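Local coordinates for small ribosomal subunit protein bS6 (Thermotoga maritima, PDB 1VMB) that probably binds 16S ribosomal RNA together with protein bS18, as a structural component of the small ribosomal subunit, at residues K17-E22 against D86-Q91; S23-A28 against P101-W106; E59-R64 against Y78-F83. All coordinates share one frame; numbering follows the deposited sequence. Where two conformers were deposited one is given.

Contact 1. Residues K17-E22 against D86-Q91; sequences KERIYE and DGQNLQ
Tyr21 and Arg19, two residues apart on the first strand, lean from an extended backbone over the turn and loop of 86-91, where Gly87 takes a positive phi. Tyr21 meets Leu90 tip to tip. The methyl CD2 of Leu90 sits over the centre of the Tyr21 ring, 4.1 Å from its centroid and 6° off the normal, a CH-pi contact, while Leu90 CD1 comes 3.5 Å from Tyr21 CE2. Beyond the ring, Tyr21 OH lies 3.4 Å from Gly87 CA, and a CB at position 87 would run into that hydroxyl. An alanine in place of Tyr21 would probably deprive both methyls of Leu90 of the tyrosine ring and open a gap beside Gly87. The fold is the split beta-alpha-beta fold of the bS6 family, and this contact joins the beginning of strand 19-27 to the connection leading from strand 73-85 into helix 91-98. The connection is braced from within by an Asx turn: Asp86 OD1 accepts from Gln88 N at 2.8 Å, approached from above the carboxylate plane. Gln88 NE2 donates to Asp86 O at 2.9 Å, the acceptor lying close to its amide plane. That same carbonyl oxygen lies over one face of the Arg19 guanidinium, offset toward its rim. Arg19, extended from CG to NE, brings CD to 4.0 Å from Asp86 O. Its guanidinium stands nearly perpendicular to the Gln88 amide, at 83°. Phe83 of the neighbouring strand 73-85 also meets the Tyr21 ring, the two planes about 20° apart.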
loop_
_atom_site.group_PDB
_atom_site.type_symbol
_atom_site.label_atom_id
_atom_site.label_comp_id
_atom_site.label_asym_id
_atom_site.label_seq_id
_atom_site.Cartn_x
_atom_site.Cartn_y
_atom_site.Cartn_z
ATOM N N LYS A 17 -15.670 14.658 -5.695
ATOM C CA LYS A 17 -15.567 13.235 -6.132
ATOM C C LYS A 17 -14.527 12.552 -5.254
ATOM O O LYS A 17 -13.997 13.156 -4.293
ATOM C CB LYS A 17 -15.174 13.132 -7.612
ATOM N N GLU A 18 -14.251 11.288 -5.526
ATOM C CA GLU A 18 -13.304 10.603 -4.662
ATOM C C GLU A 18 -11.840 10.774 -5.158
ATOM O O GLU A 18 -11.520 11.034 -6.345
ATOM C CB GLU A 18 -13.687 9.158 -4.290
ATOM C CG GLU A 18 -14.615 8.386 -5.222
ATOM C CD GLU A 18 -13.954 8.020 -6.522
ATOM O OE1 GLU A 18 -12.704 8.112 -6.558
ATOM O OE2 GLU A 18 -14.667 7.643 -7.499
ATOM N N ARG A 19 -10.979 10.644 -4.190
ATOM C CA ARG A 19 -9.572 10.924 -4.370
ATOM C C ARG A 19 -8.909 9.613 -4.600
ATOM O O ARG A 19 -9.375 8.600 -4.059
ATOM C CB ARG A 19 -9.059 11.593 -3.100
ATOM C CG ARG A 19 -9.709 12.973 -2.822
ATOM C CD ARG A 19 -9.204 13.617 -1.528
ATOM N NE ARG A 19 -9.827 14.921 -1.298
ATOM C CZ ARG A 19 -9.587 15.694 -0.234
ATOM N NH1 ARG A 19 -8.736 15.301 0.695
ATOM N NH2 ARG A 19 -10.171 16.880 -0.128
ATOM N N ILE A 20 -7.800 9.619 -5.349
ATOM C CA ILE A 20 -7.113 8.393 -5.715
ATOM C C ILE A 20 -5.768 8.346 -5.013
ATOM O O ILE A 20 -5.024 9.313 -5.066
ATOM C CB ILE A 20 -6.902 8.320 -7.290
ATOM C CG1 ILE A 20 -8.215 8.408 -8.062
ATOM C CG2 ILE A 20 -6.138 7.064 -7.716
ATOM C CD1 ILE A 20 -8.054 8.626 -9.554
ATOM N N TYR A 21 -5.466 7.212 -4.390
ATOM C CA TYR A 21 -4.207 7.000 -3.669
ATOM C C TYR A 21 -3.457 5.786 -4.092
ATOM O O TYR A 21 -4.046 4.857 -4.628
ATOM C CB TYR A 21 -4.547 6.827 -2.187
ATOM C CG TYR A 21 -5.134 8.082 -1.607
ATOM C CD1 TYR A 21 -6.524 8.314 -1.658
ATOM C CD2 TYR A 21 -4.340 9.040 -1.028
ATOM C CE1 TYR A 21 -7.084 9.475 -1.141
ATOM C CE2 TYR A 21 -4.890 10.196 -0.526
ATOM C CZ TYR A 21 -6.258 10.422 -0.580
ATOM O OH TYR A 21 -6.795 11.614 -0.075
ATOM N N GLU A 22 -2.128 5.847 -3.939
ATOM C CA GLU A 22 -1.286 4.639 -3.960
ATOM C C GLU A 22 -0.683 4.456 -2.600
ATOM O O GLU A 22 -0.302 5.415 -1.935
ATOM C CB GLU A 22 -0.232 4.673 -5.059
ATOM C CG GLU A 22 0.837 5.687 -4.810
ATOM C CD GLU A 22 1.981 5.627 -5.780
ATOM O OE1 GLU A 22 1.805 5.312 -6.991
ATOM O OE2 GLU A 22 3.086 5.900 -5.294
ATOM N N ASP A 86 -12.515 9.133 0.246
ATOM C CA ASP A 86 -12.800 10.555 0.447
ATOM C C ASP A 86 -11.700 11.331 1.143
ATOM O O ASP A 86 -11.827 12.548 1.346
ATOM C CB ASP A 86 -14.124 10.730 1.196
ATOM C CG ASP A 86 -14.092 10.251 2.658
ATOM O OD1 ASP A 86 -13.028 9.879 3.245
ATOM O OD2 ASP A 86 -15.192 10.213 3.293
ATOM N N GLY A 87 -10.635 10.627 1.466
ATOM C CA GLY A 87 -9.433 11.186 2.079
ATOM C C GLY A 87 -9.544 11.456 3.570
ATOM O O GLY A 87 -8.624 12.060 4.161
ATOM N N GLN A 88 -10.635 11.018 4.182
ATOM C CA GLN A 88 -10.913 11.446 5.580
ATOM C C GLN A 88 -10.420 10.430 6.616
ATOM O O GLN A 88 -10.292 10.762 7.813
ATOM C CB GLN A 88 -12.399 11.707 5.788
ATOM C CG GLN A 88 -12.973 12.835 4.944
ATOM C CD GLN A 88 -12.030 14.005 4.828
ATOM O OE1 GLN A 88 -11.931 14.810 5.741
ATOM N NE2 GLN A 88 -11.341 14.117 3.690
ATOM N N ASN A 89 -10.161 9.196 6.189
ATOM C CA ASN A 89 -9.754 8.161 7.124
ATOM C C ASN A 89 -8.419 7.494 6.778
ATOM O O ASN A 89 -8.166 6.322 7.114
ATOM C CB ASN A 89 -10.880 7.157 7.331
ATOM C CG ASN A 89 -12.041 7.780 8.099
ATOM O OD1 ASN A 89 -11.965 8.022 9.311
ATOM N ND2 ASN A 89 -13.040 8.162 7.380
ATOM N N LEU A 90 -7.526 8.242 6.141
ATOM C CA LEU A 90 -6.268 7.668 5.722
ATOM C C LEU A 90 -5.422 7.266 6.922
ATOM O O LEU A 90 -4.566 6.403 6.818
ATOM C CB LEU A 90 -5.452 8.644 4.908
ATOM C CG LEU A 90 -6.056 9.047 3.567
ATOM C CD1 LEU A 90 -5.234 10.222 3.001
ATOM C CD2 LEU A 90 -5.991 7.811 2.692
ATOM N N GLN A 91 -5.595 7.936 8.041
ATOM C CA GLN A 91 -4.807 7.547 9.221
ATOM C C GLN A 91 -5.012 6.090 9.676
ATOM O O GLN A 91 -4.126 5.508 10.342
ATOM C CB GLN A 91 -5.124 8.470 10.378
ATOM C CG GLN A 91 -6.496 8.219 10.964
ATOM C CD GLN A 91 -7.690 8.838 10.187
ATOM O OE1 GLN A 91 -7.519 9.569 9.156
ATOM N NE2 GLN A 91 -8.896 8.597 10.726
#

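Contact 2. Residues S23-A28 against P101-W106; sequences SMFIIA and PEIIRW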
loop_
_atom_site.group_PDB
_atom_site.type_symbol
_atom_site.label_atom_id
_atom_site.label_comp_id
_atom_site.label_asym_id
_atom_site.label_seq_id
_atom_site.Cartn_x
_atom_site.Cartn_y
_atom_site.Cartn_z
ATOM N N SER A 23 -0.569 3.193 -2.197
ATOM C CA SER A 23 0.203 2.855 -1.000
ATOM C C SER A 23 1.073 1.686 -1.297
ATOM O O SER A 23 0.573 0.614 -1.675
ATOM C CB SER A 23 -0.710 2.517 0.198
ATOM O OG SER A 23 0.051 2.469 1.400
ATOM N N MET A 24 2.389 1.893 -1.160
ATOM C CA MET A 24 3.390 0.853 -1.412
ATOM C C MET A 24 3.888 0.452 -0.058
ATOM O O MET A 24 4.239 1.327 0.769
ATOM C CB MET A 24 4.562 1.365 -2.264
ATOM C CG MET A 24 5.599 0.279 -2.607
ATOM S SD MET A 24 7.101 0.916 -3.367
ATOM C CE MET A 24 8.087 1.003 -1.893
ATOM N N PHE A 25 3.946 -0.852 0.191
ATOM C CA PHE A 25 4.510 -1.343 1.436
ATOM C C PHE A 25 5.456 -2.526 1.178
ATOM O O PHE A 25 5.213 -3.292 0.234
ATOM C CB PHE A 25 3.426 -1.701 2.444
ATOM C CG PHE A 25 2.423 -2.734 1.958
ATOM C CD1 PHE A 25 1.327 -2.393 1.147
ATOM C CD2 PHE A 25 2.536 -4.046 2.339
ATOM C CE1 PHE A 25 0.463 -3.336 0.743
ATOM C CE2 PHE A 25 1.654 -5.002 1.914
ATOM C CZ PHE A 25 0.601 -4.649 1.114
ATOM N N ILE A 26 6.510 -2.669 2.001
ATOM C CA ILE A 26 7.540 -3.683 1.781
ATOM C C ILE A 26 7.603 -4.562 3.033
ATOM O O ILE A 26 7.778 -4.059 4.116
ATOM C CB ILE A 26 8.920 -2.996 1.542
ATOM C CG1 ILE A 26 8.815 -2.024 0.367
ATOM C CG2 ILE A 26 10.020 -3.986 1.336
ATOM C CD1 ILE A 26 10.032 -1.199 0.104
ATOM N N ILE A 27 7.464 -5.862 2.859
ATOM C CA ILE A 27 7.501 -6.829 3.920
ATOM C C ILE A 27 8.903 -7.417 3.985
ATOM O O ILE A 27 9.581 -7.732 2.945
ATOM C CB ILE A 27 6.412 -7.932 3.702
ATOM C CG1 ILE A 27 4.985 -7.322 3.564
ATOM C CG2 ILE A 27 6.506 -8.953 4.812
ATOM C CD1 ILE A 27 3.910 -8.313 3.087
ATOM N N ALA A 28 9.354 -7.571 5.222
ATOM C CA ALA A 28 10.634 -8.148 5.513
ATOM C C ALA A 28 10.784 -9.516 4.868
ATOM O O ALA A 28 9.844 -10.359 4.850
ATOM C CB ALA A 28 10.814 -8.276 7.006
ATOM N N PRO A 101 5.582 -4.450 12.538
ATOM C CA PRO A 101 7.031 -4.424 12.266
ATOM C C PRO A 101 7.491 -5.269 11.088
ATOM O O PRO A 101 8.584 -5.041 10.567
ATOM C CB PRO A 101 7.635 -4.948 13.541
ATOM C CG PRO A 101 6.562 -5.611 14.261
ATOM C CD PRO A 101 5.304 -4.867 13.922
ATOM N N GLU A 102 6.703 -6.241 10.693
ATOM C CA GLU A 102 6.992 -7.035 9.529
ATOM C C GLU A 102 6.986 -6.189 8.254
ATOM O O GLU A 102 7.588 -6.592 7.258
ATOM C CB GLU A 102 5.953 -8.131 9.413
ATOM C CG GLU A 102 6.034 -9.152 10.537
ATOM C CD GLU A 102 5.266 -8.779 11.807
ATOM O OE1 GLU A 102 4.575 -7.729 11.896
ATOM O OE2 GLU A 102 5.368 -9.582 12.764
ATOM N N ILE A 103 6.233 -5.098 8.259
ATOM C CA ILE A 103 6.294 -4.122 7.172
ATOM C C ILE A 103 7.439 -3.147 7.553
ATOM O O ILE A 103 7.299 -2.308 8.492
ATOM C CB ILE A 103 4.934 -3.403 6.969
ATOM C CG1 ILE A 103 3.919 -4.431 6.419
ATOM C CG2 ILE A 103 5.111 -2.185 6.081
ATOM C CD1 ILE A 103 2.490 -3.974 6.363
ATOM N N ILE A 104 8.558 -3.199 6.798
ATOM C CA ILE A 104 9.764 -2.428 7.077
ATOM C C ILE A 104 9.832 -1.047 6.396
ATOM O O ILE A 104 10.617 -0.184 6.783
ATOM C CB ILE A 104 11.049 -3.262 6.778
ATOM C CG1 ILE A 104 11.090 -3.740 5.322
ATOM C CG2 ILE A 104 11.117 -4.448 7.763
ATOM C CD1 ILE A 104 12.343 -4.287 4.882
ATOM N N ARG A 105 8.984 -0.854 5.410
ATOM C CA ARG A 105 8.876 0.454 4.784
ATOM C C ARG A 105 7.510 0.594 4.148
ATOM O O ARG A 105 6.984 -0.379 3.588
ATOM C CB ARG A 105 9.995 0.692 3.771
ATOM C CG ARG A 105 9.647 1.914 2.888
ATOM C CD ARG A 105 10.674 2.855 2.561
ATOM N NE ARG A 105 9.977 4.051 2.014
ATOM C CZ ARG A 105 9.953 5.224 2.610
ATOM N NH1 ARG A 105 10.542 5.377 3.794
ATOM N NH2 ARG A 105 9.317 6.231 2.021
ATOM N N TRP A 106 6.928 1.810 4.197
ATOM C CA TRP A 106 5.715 2.049 3.405
ATOM C C TRP A 106 5.710 3.505 2.964
ATOM O O TRP A 106 6.423 4.364 3.514
ATOM C CB TRP A 106 4.424 1.798 4.202
ATOM C CG TRP A 106 4.154 2.761 5.293
ATOM C CD1 TRP A 106 3.402 3.920 5.238
ATOM C CD2 TRP A 106 4.669 2.696 6.628
ATOM N NE1 TRP A 106 3.419 4.538 6.469
ATOM C CE2 TRP A 106 4.121 3.758 7.354
ATOM C CE3 TRP A 106 5.415 1.724 7.328
ATOM C CZ2 TRP A 106 4.406 3.947 8.707
ATOM C CZ3 TRP A 106 5.708 1.937 8.632
ATOM C CH2 TRP A 106 5.188 3.017 9.318
#
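Ile26 packs against Ile104 and Arg105 across two antiparallel strands. From its CB, 3.8 Å from Arg105 O, one branch ends at CG2, which meets Ile104 CG1 at 4.1 Å. With CG1 anti to the carbonyl carbon (chi1 -56°), the other branch passes Arg105 O and ends at CD1, 4.1 Å from Arg105 CB. The backbone of Ile26 bonds both ways: its N donates to Arg105 O at 2.8 Å and its O accepts from Ile104 N. Between Ile26 and Ile27 the register slips by one residue, a beta bulge, so that Ile27 faces Ile103; Ala28 N then bonds to Glu102 O at 2.9 Å, nearly straight at 173°. On the sheet face carrying Phe25, Ile27, Ile103 and Trp106, Ile103 CD1 comes 4.0 Å from Phe25 CD2, and the CB atoms of Phe25 and Trp106 touch. The Trp106 indole stacks on Tyr97, and its NE1 bonds to Glu94. This face lies under the helices, with Phe25 on Val43 and Ile27 on Leu39 of helix 33-51, and Ile103 on Phe96 of helix 91-98. Ile26, on the other face with Arg105, touches Phe66 of strand 54-66, as does Ile104 at the bulge.

Contact 3. Residues E59-R64 against Y78-F83; sequences ERMGMR and YTVIYF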
loop_
_atom_site.group_PDB
_atom_site.type_symbol
_atom_site.label_atom_id
_atom_site.label_comp_id
_atom_site.label_asym_id
_atom_site.label_seq_id
_atom_site.Cartn_x
_atom_site.Cartn_y
_atom_site.Cartn_z
ATOM N N GLU A 59 -0.904 -4.666 -6.955
ATOM C CA GLU A 59 0.247 -5.136 -7.736
ATOM C C GLU A 59 1.207 -5.804 -6.774
ATOM O O GLU A 59 1.861 -5.114 -5.976
ATOM C CB GLU A 59 1.005 -3.973 -8.428
ATOM C CG GLU A 59 0.199 -3.215 -9.471
ATOM C CD GLU A 59 0.956 -2.076 -10.182
ATOM O OE1 GLU A 59 1.890 -1.462 -9.607
ATOM O OE2 GLU A 59 0.561 -1.779 -11.341
ATOM N N ARG A 60 1.308 -7.114 -6.852
ATOM C CA ARG A 60 2.285 -7.867 -6.060
ATOM C C ARG A 60 3.599 -7.883 -6.837
ATOM O O ARG A 60 3.786 -8.703 -7.732
ATOM C CB ARG A 60 1.811 -9.289 -5.776
ATOM C CG ARG A 60 0.645 -9.331 -4.755
ATOM C CD ARG A 60 1.050 -9.134 -3.312
ATOM N NE ARG A 60 1.857 -10.249 -2.830
ATOM C CZ ARG A 60 3.162 -10.202 -2.582
ATOM N NH1 ARG A 60 3.863 -9.079 -2.757
ATOM N NH2 ARG A 60 3.795 -11.308 -2.170
ATOM N N MET A 61 4.509 -6.972 -6.480
ATOM C CA MET A 61 5.780 -6.846 -7.202
ATOM C C MET A 61 6.813 -7.912 -6.828
ATOM O O MET A 61 7.721 -8.220 -7.613
ATOM C CB MET A 61 6.363 -5.447 -7.006
ATOM C CG MET A 61 5.479 -4.348 -7.507
ATOM S SD MET A 61 6.238 -2.734 -7.062
ATOM C CE MET A 61 5.635 -1.766 -8.454
ATOM N N GLY A 62 6.648 -8.499 -5.667
ATOM C CA GLY A 62 7.499 -9.582 -5.229
ATOM C C GLY A 62 8.825 -9.047 -4.664
ATOM O O GLY A 62 8.983 -7.862 -4.380
ATOM N N MET A 63 9.758 -9.971 -4.489
ATOM C CA MET A 63 11.040 -9.637 -3.810
ATOM C C MET A 63 11.926 -8.758 -4.696
ATOM O O MET A 63 12.092 -9.003 -5.895
ATOM C CB MET A 63 11.778 -10.935 -3.386
ATOM C CG MET A 63 12.818 -10.695 -2.212
ATOM S SD MET A 63 12.083 -10.399 -0.593
ATOM C CE MET A 63 11.372 -11.974 -0.211
ATOM N N ARG A 64 12.430 -7.662 -4.142
ATOM C CA ARG A 64 13.346 -6.773 -4.838
ATOM C C ARG A 64 14.499 -6.288 -3.929
ATOM O O ARG A 64 14.281 -6.070 -2.744
ATOM C CB ARG A 64 12.619 -5.539 -5.321
ATOM C CG ARG A 64 11.420 -5.803 -6.222
ATOM C CD ARG A 64 10.688 -4.509 -6.596
ATOM N NE ARG A 64 11.353 -3.847 -7.716
ATOM C CZ ARG A 64 11.017 -2.659 -8.202
ATOM N NH1 ARG A 64 10.038 -1.958 -7.654
ATOM N NH2 ARG A 64 11.675 -2.162 -9.258
ATOM N N TYR A 78 7.695 -6.353 -2.212
ATOM C CA TYR A 78 6.926 -5.118 -2.551
ATOM C C TYR A 78 5.503 -5.422 -2.990
ATOM O O TYR A 78 5.278 -6.311 -3.876
ATOM C CB TYR A 78 7.607 -4.378 -3.700
ATOM C CG TYR A 78 8.872 -3.558 -3.404
ATOM C CD1 TYR A 78 10.041 -4.169 -2.990
ATOM C CD2 TYR A 78 8.932 -2.203 -3.670
ATOM C CE1 TYR A 78 11.195 -3.463 -2.847
ATOM C CE2 TYR A 78 10.115 -1.459 -3.526
ATOM C CZ TYR A 78 11.234 -2.083 -3.073
ATOM O OH TYR A 78 12.455 -1.435 -2.962
ATOM N N THR A 79 4.589 -4.583 -2.496
ATOM C CA THR A 79 3.232 -4.553 -2.966
ATOM C C THR A 79 2.822 -3.104 -3.105
ATOM O O THR A 79 3.202 -2.313 -2.265
ATOM C CB THR A 79 2.307 -5.217 -1.972
ATOM O OG1 THR A 79 2.727 -6.550 -1.707
ATOM C CG2 THR A 79 0.964 -5.335 -2.538
ATOM N N VAL A 80 2.060 -2.774 -4.166
ATOM C CA VAL A 80 1.420 -1.438 -4.250
ATOM C C VAL A 80 -0.078 -1.638 -4.382
ATOM O O VAL A 80 -0.504 -2.515 -5.175
ATOM C CB VAL A 80 1.898 -0.645 -5.417
ATOM C CG1 VAL A 80 1.372 0.796 -5.310
ATOM C CG2 VAL A 80 3.428 -0.612 -5.502
ATOM N N ILE A 81 -0.880 -0.862 -3.660
ATOM C CA ILE A 81 -2.329 -0.963 -3.741
ATOM C C ILE A 81 -2.816 0.400 -4.175
ATOM O O ILE A 81 -2.396 1.372 -3.549
ATOM C CB ILE A 81 -2.965 -1.341 -2.389
ATOM C CG1 ILE A 81 -2.528 -2.744 -1.995
ATOM C CG2 ILE A 81 -4.459 -1.284 -2.477
ATOM C CD1 ILE A 81 -2.954 -3.137 -0.576
ATOM N N TYR A 82 -3.639 0.439 -5.213
ATOM C CA TYR A 82 -4.269 1.643 -5.704
ATOM C C TYR A 82 -5.691 1.635 -5.242
ATOM O O TYR A 82 -6.400 0.641 -5.457
ATOM C CB TYR A 82 -4.218 1.701 -7.217
ATOM C CG TYR A 82 -2.783 1.709 -7.729
ATOM C CD1 TYR A 82 -2.083 2.889 -7.884
ATOM C CD2 TYR A 82 -2.127 0.527 -7.971
ATOM C CE1 TYR A 82 -0.719 2.887 -8.350
ATOM C CE2 TYR A 82 -0.787 0.496 -8.453
ATOM C CZ TYR A 82 -0.095 1.678 -8.626
ATOM O OH TYR A 82 1.235 1.629 -9.083
ATOM N N PHE A 83 -6.102 2.716 -4.589
ATOM C CA PHE A 83 -7.466 2.783 -4.053
ATOM C C PHE A 83 -8.048 4.196 -4.102
ATOM O O PHE A 83 -7.345 5.175 -4.297
ATOM C CB PHE A 83 -7.537 2.232 -2.620
ATOM C CG PHE A 83 -6.774 3.042 -1.604
ATOM C CD1 PHE A 83 -5.439 2.807 -1.405
ATOM C CD2 PHE A 83 -7.411 3.983 -0.792
ATOM C CE1 PHE A 83 -4.726 3.494 -0.430
ATOM C CE2 PHE A 83 -6.672 4.689 0.185
ATOM C CZ PHE A 83 -5.346 4.455 0.340
#
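Tyr78 O receives two successive backbone N-H groups, a weak bond from Met61 N at 2.8 Å and one from Gly62 N at 3.1 Å that meets a lone pair in the carbonyl plane. Both residues thus face Tyr78, which makes a classic beta bulge, with Gly62 at a positive phi of 81°. Tyr78 N donates back to Gly62 O. Ahead of the bulge, Glu59 and Val80 form a regular hydrogen-bonded pair. The pair joins edge strand 54-66 to its antiparallel neighbour 73-85 in the four-stranded sheet of the bS6 fold. The Arg64 and Tyr78 side chains cross at about a right angle, and Arg64 CD lies over the ring face, 3.8 Å from the centroid and offset toward the rim. Met61 SD stands oblique to the same ring, a Met-aromatic contact at 5.4 Å from the centroid, and also touches Val80 CG2. Farther along, Glu59 OE1 approaches the edge of the Tyr82 ring, 3.2 Å from Tyr82 OH, the carboxylate turned 83° from the ring; Glu59 OE2 pairs with Lys57. On the sheet face of Arg60 and Thr79, the other side from Glu59, Tyr78 and Val80, the bent Arg60 chain brings CD to Thr79 OG1; NH1 makes a weak bond to that oxygen at 3.0 Å, and Glu37 and Asp77 form salt bridges with this guanidinium.

From the N terminus, strand 19-27 serves contact 1 with its first half and contact 2 with its second, the segments 17-22 and 23-28 adjoining in sequence. Contact 1 closes a loop at 86-91, and contact 2 closes one at 101-106; since their segments alternate along the chain, the two loops cross. Contact 3, joining 59-64 to 78-83, closes a short loop nested inside both. Contact 1 ties the first strand to the lead-in of helix 91-98, contact 2 to the edge strand 103-110, and contact 3 adds the other edge strand, 54-66. Strand 73-85, hydrogen-bonded to strand 19-27, links contact 3 to both others.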